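Local coordinates for penicillin-binding protein 2 (Pbp2) (Helicobacter pylori, PDB 5LP5) that probably acts as a penicillin-binding transpeptidase that cross-links peptidoglycan, and forms a complex with the cell-shape protein MreC, at residues 344-349 with 370-375. Numbering follows the deposited sequence.
Sequences HKFRDW and YFYKFG
Y372 reaches out from its helix and lays one face of its ring against F346. The CB of F346 sits over the centre of that face. It lies 3.9 Å from the ring centroid and only 7° off the ring normal, a CH-pi contact. CG of F346 is anti to its own carbonyl carbon (chi1 -65°), which carries the phenyl ring off to one side of the tyrosine. Its edge is toward the Y372 face. The centroids are 5.8 Å apart and the planes stand at 55°, a tilted edge-to-face pair. Beyond the rings, the hydroxyl of Y372 donates a hydrogen bond to the backbone of the strand. Y372 OH lies 3.1 Å from R347 O. The donor approaches from above the carbonyl plane. R347 O also lies at the edge of the Y372 ring, 3.5 Å from CE2. One tyrosine is thus held at its face by a side chain and at its hydroxyl by a main-chain oxygen. The CB of R347 points away from the helix. D348 turns its carboxylate to the backbone N of D368 and K350. Within the transpeptidase domain, strand 345-347 pairs antiparallel with strand 338-340. The contact joins this small hairpin to helix 369-377. On that helix, Y370 and F371 pack on helices 314-324 and 359-364, F371 against K314, the lysine of a probable SxxK motif.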
ATOM      1  N   HIS A 344     -33.661 -16.175 -53.195  1.00100.62           N
ATOM      2  CA  HIS A 344     -33.323 -14.886 -52.588  1.00 96.97           C
ATOM      3  C   HIS A 344     -32.162 -14.132 -53.226  1.00 91.51           C
ATOM      4  O   HIS A 344     -31.351 -14.708 -53.961  1.00 86.17           O
ATOM      5  CB  HIS A 344     -33.069 -15.065 -51.100  1.00 99.94           C
ATOM      6  CG  HIS A 344     -34.298 -15.401 -50.307  1.00108.73           C
ATOM      7  ND1 HIS A 344     -34.276 -16.292 -49.254  1.00113.90           N
ATOM      8  CD2 HIS A 344     -35.573 -14.949 -50.386  1.00109.30           C
ATOM      9  CE1 HIS A 344     -35.482 -16.380 -48.722  1.00108.54           C
ATOM     10  NE2 HIS A 344     -36.289 -15.578 -49.392  1.00108.20           N
ATOM     11  N   LYS A 345     -32.136 -12.829 -52.932  1.00 90.97           N
ATOM     12  CA  LYS A 345     -31.151 -11.882 -53.467  1.00 95.50           C
ATOM     13  C   LYS A 345     -30.223 -11.346 -52.379  1.00 98.04           C
ATOM     14  O   LYS A 345     -30.673 -10.818 -51.358  1.00 98.21           O
ATOM     15  CB  LYS A 345     -31.844 -10.681 -54.116  1.00 96.05           C
ATOM     16  CG  LYS A 345     -32.697 -11.033 -55.327  1.00 99.41           C
ATOM     17  CD  LYS A 345     -33.353  -9.817 -55.949  1.00 96.27           C
ATOM     18  CE  LYS A 345     -34.586 -10.225 -56.737  1.00 93.89           C
ATOM     19  NZ  LYS A 345     -35.372  -9.031 -57.143  1.00 96.37           N
ATOM     20  N   PHE A 346     -28.922 -11.452 -52.631  1.00 99.41           N
ATOM     21  CA  PHE A 346     -27.900 -11.035 -51.666  1.00 95.14           C
ATOM     22  C   PHE A 346     -27.336  -9.662 -52.030  1.00 90.91           C
ATOM     23  O   PHE A 346     -26.599  -9.494 -53.016  1.00 89.44           O
ATOM     24  CB  PHE A 346     -26.791 -12.078 -51.582  1.00 94.89           C
ATOM     25  CG  PHE A 346     -27.253 -13.398 -51.047  1.00 95.69           C
ATOM     26  CD1 PHE A 346     -27.870 -14.315 -51.885  1.00 93.90           C
ATOM     27  CD2 PHE A 346     -27.097 -13.713 -49.707  1.00 94.65           C
ATOM     28  CE1 PHE A 346     -28.311 -15.530 -51.402  1.00 93.03           C
ATOM     29  CE2 PHE A 346     -27.538 -14.928 -49.217  1.00 96.75           C
ATOM     30  CZ  PHE A 346     -28.148 -15.837 -50.066  1.00 95.43           C
ATOM     31  N   ARG A 347     -27.683  -8.681 -51.206  1.00 87.14           N
ATOM     32  CA  ARG A 347     -27.525  -7.282 -51.564  1.00 86.86           C
ATOM     33  C   ARG A 347     -26.188  -6.691 -51.109  1.00 82.15           C
ATOM     34  O   ARG A 347     -25.674  -7.035 -50.045  1.00 78.50           O
ATOM     35  CB  ARG A 347     -28.686  -6.487 -50.972  1.00 89.59           C
ATOM     36  CG  ARG A 347     -30.039  -7.060 -51.357  1.00 92.34           C
ATOM     37  CD  ARG A 347     -31.176  -6.289 -50.715  1.00 92.27           C
ATOM     38  NE  ARG A 347     -32.409  -6.515 -51.456  1.00 93.33           N
ATOM     39  CZ  ARG A 347     -32.762  -5.856 -52.557  1.00 94.94           C
ATOM     40  NH1 ARG A 347     -31.993  -4.901 -53.068  1.00 99.30           N
ATOM     41  NH2 ARG A 347     -33.901  -6.151 -53.152  1.00 96.19           N
ATOM     42  N   ASP A 348     -25.641  -5.811 -51.952  1.00 79.34           N
ATOM     43  CA  ASP A 348     -24.424  -5.042 -51.666  1.00 74.28           C
ATOM     44  C   ASP A 348     -24.804  -3.811 -50.857  1.00 72.38           C
ATOM     45  O   ASP A 348     -25.924  -3.318 -50.965  1.00 73.66           O
ATOM     46  CB  ASP A 348     -23.723  -4.638 -52.975  1.00 73.27           C
ATOM     47  CG  ASP A 348     -22.377  -3.988 -52.753  1.00 71.94           C
ATOM     48  OD1 ASP A 348     -22.338  -2.873 -52.174  1.00 70.84           O
ATOM     49  OD2 ASP A 348     -21.363  -4.595 -53.180  1.00 69.29           O
ATOM     50  N   TRP A 349     -23.880  -3.326 -50.036  1.00 70.53           N
ATOM     51  CA  TRP A 349     -24.222  -2.313 -49.032  1.00 70.97           C
ATOM     52  C   TRP A 349     -24.731  -0.997 -49.639  1.00 74.87           C
ATOM     53  O   TRP A 349     -25.554  -0.318 -49.022  1.00 75.16           O
ATOM     54  CB  TRP A 349     -23.060  -2.062 -48.048  1.00 66.81           C
ATOM     55  CG  TRP A 349     -21.815  -1.549 -48.706  1.00 65.99           C
ATOM     56  CD1 TRP A 349     -20.839  -2.290 -49.304  1.00 64.56           C
ATOM     57  CD2 TRP A 349     -21.415  -0.180 -48.838  1.00 65.17           C
ATOM     58  NE1 TRP A 349     -19.865  -1.473 -49.805  1.00 64.04           N
ATOM     59  CE2 TRP A 349     -20.198  -0.171 -49.542  1.00 66.21           C
ATOM     60  CE3 TRP A 349     -21.981   1.041 -48.445  1.00 66.62           C
ATOM     61  CZ2 TRP A 349     -19.523   1.018 -49.856  1.00 69.42           C
ATOM     62  CZ3 TRP A 349     -21.304   2.227 -48.751  1.00 67.12           C
ATOM     63  CH2 TRP A 349     -20.095   2.204 -49.452  1.00 68.30           C
ATOM     64  N   TYR A 370     -18.221  -9.345 -54.759  1.00 62.47           N
ATOM     65  CA  TYR A 370     -17.024 -10.114 -55.100  1.00 63.25           C
ATOM     66  C   TYR A 370     -16.954 -11.374 -54.231  1.00 64.24           C
ATOM     67  O   TYR A 370     -16.641 -12.464 -54.720  1.00 63.40           O
ATOM     68  CB  TYR A 370     -15.769  -9.262 -54.906  1.00 61.92           C
ATOM     69  CG  TYR A 370     -14.454  -9.994 -55.123  1.00 62.95           C
ATOM     70  CD1 TYR A 370     -13.873 -10.069 -56.386  1.00 66.18           C
ATOM     71  CD2 TYR A 370     -13.791 -10.604 -54.063  1.00 63.37           C
ATOM     72  CE1 TYR A 370     -12.655 -10.712 -56.584  1.00 68.87           C
ATOM     73  CE2 TYR A 370     -12.575 -11.253 -54.243  1.00 63.97           C
ATOM     74  CZ  TYR A 370     -12.004 -11.304 -55.504  1.00 67.57           C
ATOM     75  OH  TYR A 370     -10.794 -11.954 -55.696  1.00 67.56           O
ATOM     76  N   PHE A 371     -17.268 -11.200 -52.944  1.00 63.99           N
ATOM     77  CA  PHE A 371     -17.203 -12.271 -51.946  1.00 59.81           C
ATOM     78  C   PHE A 371     -18.430 -13.150 -52.019  1.00 59.37           C
ATOM     79  O   PHE A 371     -18.336 -14.351 -51.808  1.00 60.30           O
ATOM     80  CB  PHE A 371     -17.016 -11.695 -50.530  1.00 56.87           C
ATOM     81  CG  PHE A 371     -15.753 -10.886 -50.380  1.00 56.57           C
ATOM     82  CD1 PHE A 371     -14.528 -11.513 -50.194  1.00 55.43           C
ATOM     83  CD2 PHE A 371     -15.784  -9.506 -50.458  1.00 53.90           C
ATOM     84  CE1 PHE A 371     -13.364 -10.782 -50.077  1.00 53.69           C
ATOM     85  CE2 PHE A 371     -14.624  -8.777 -50.345  1.00 52.87           C
ATOM     86  CZ  PHE A 371     -13.413  -9.412 -50.160  1.00 52.24           C
ATOM     87  N   TYR A 372     -19.579 -12.568 -52.326  1.00 60.39           N
ATOM     88  CA  TYR A 372     -20.765 -13.375 -52.605  1.00 64.37           C
ATOM     89  C   TYR A 372     -20.498 -14.378 -53.741  1.00 68.78           C
ATOM     90  O   TYR A 372     -20.811 -15.565 -53.631  1.00 70.83           O
ATOM     91  CB  TYR A 372     -21.973 -12.497 -52.972  1.00 64.81           C
ATOM     92  CG  TYR A 372     -22.596 -11.696 -51.833  1.00 63.63           C
ATOM     93  CD1 TYR A 372     -22.685 -12.216 -50.538  1.00 64.59           C
ATOM     94  CD2 TYR A 372     -23.136 -10.431 -52.066  1.00 63.49           C
ATOM     95  CE1 TYR A 372     -23.258 -11.484 -49.511  1.00 64.28           C
ATOM     96  CE2 TYR A 372     -23.716  -9.699 -51.044  1.00 63.35           C
ATOM     97  CZ  TYR A 372     -23.775 -10.231 -49.771  1.00 64.14           C
ATOM     98  OH  TYR A 372     -24.343  -9.501 -48.758  1.00 63.86           O
ATOM     99  N   LYS A 373     -19.911 -13.894 -54.831  1.00 73.09           N
ATOM    100  CA  LYS A 373     -19.723 -14.713 -56.030  1.00 75.27           C
ATOM    101  C   LYS A 373     -18.743 -15.861 -55.823  1.00 74.84           C
ATOM    102  O   LYS A 373     -19.072 -17.011 -56.121  1.00 75.79           O
ATOM    103  CB  LYS A 373     -19.287 -13.851 -57.217  1.00 76.04           C
ATOM    104  CG  LYS A 373     -20.466 -13.247 -57.957  1.00 76.63           C
ATOM    105  CD  LYS A 373     -19.992 -12.489 -59.179  1.00 78.46           C
ATOM    106  CE  LYS A 373     -21.134 -11.812 -59.916  1.00 80.65           C
ATOM    107  NZ  LYS A 373     -20.651 -11.029 -61.091  1.00 82.72           N
ATOM    108  N   PHE A 374     -17.544 -15.562 -55.326  1.00 71.91           N
ATOM    109  CA  PHE A 374     -16.550 -16.620 -55.105  1.00 76.05           C
ATOM    110  C   PHE A 374     -16.948 -17.505 -53.921  1.00 77.00           C
ATOM    111  O   PHE A 374     -16.489 -18.647 -53.811  1.00 72.88           O
ATOM    112  CB  PHE A 374     -15.139 -16.044 -54.923  1.00 74.99           C
ATOM    113  CG  PHE A 374     -14.528 -15.528 -56.205  1.00 77.88           C
ATOM    114  CD1 PHE A 374     -13.985 -16.401 -57.145  1.00 79.09           C
ATOM    115  CD2 PHE A 374     -14.502 -14.159 -56.479  1.00 79.82           C
ATOM    116  CE1 PHE A 374     -13.433 -15.915 -58.333  1.00 79.60           C
ATOM    117  CE2 PHE A 374     -13.942 -13.670 -57.657  1.00 77.71           C
ATOM    118  CZ  PHE A 374     -13.405 -14.548 -58.586  1.00 78.88           C
ATOM    119  N   GLY A 375     -17.812 -16.973 -53.055  1.00 78.59           N
ATOM    120  CA  GLY A 375     -18.354 -17.718 -51.921  1.00 82.01           C
ATOM    121  C   GLY A 375     -19.218 -18.879 -52.372  1.00 87.77           C
ATOM    122  O   GLY A 375     -19.308 -19.901 -51.684  1.00 92.58           O
TER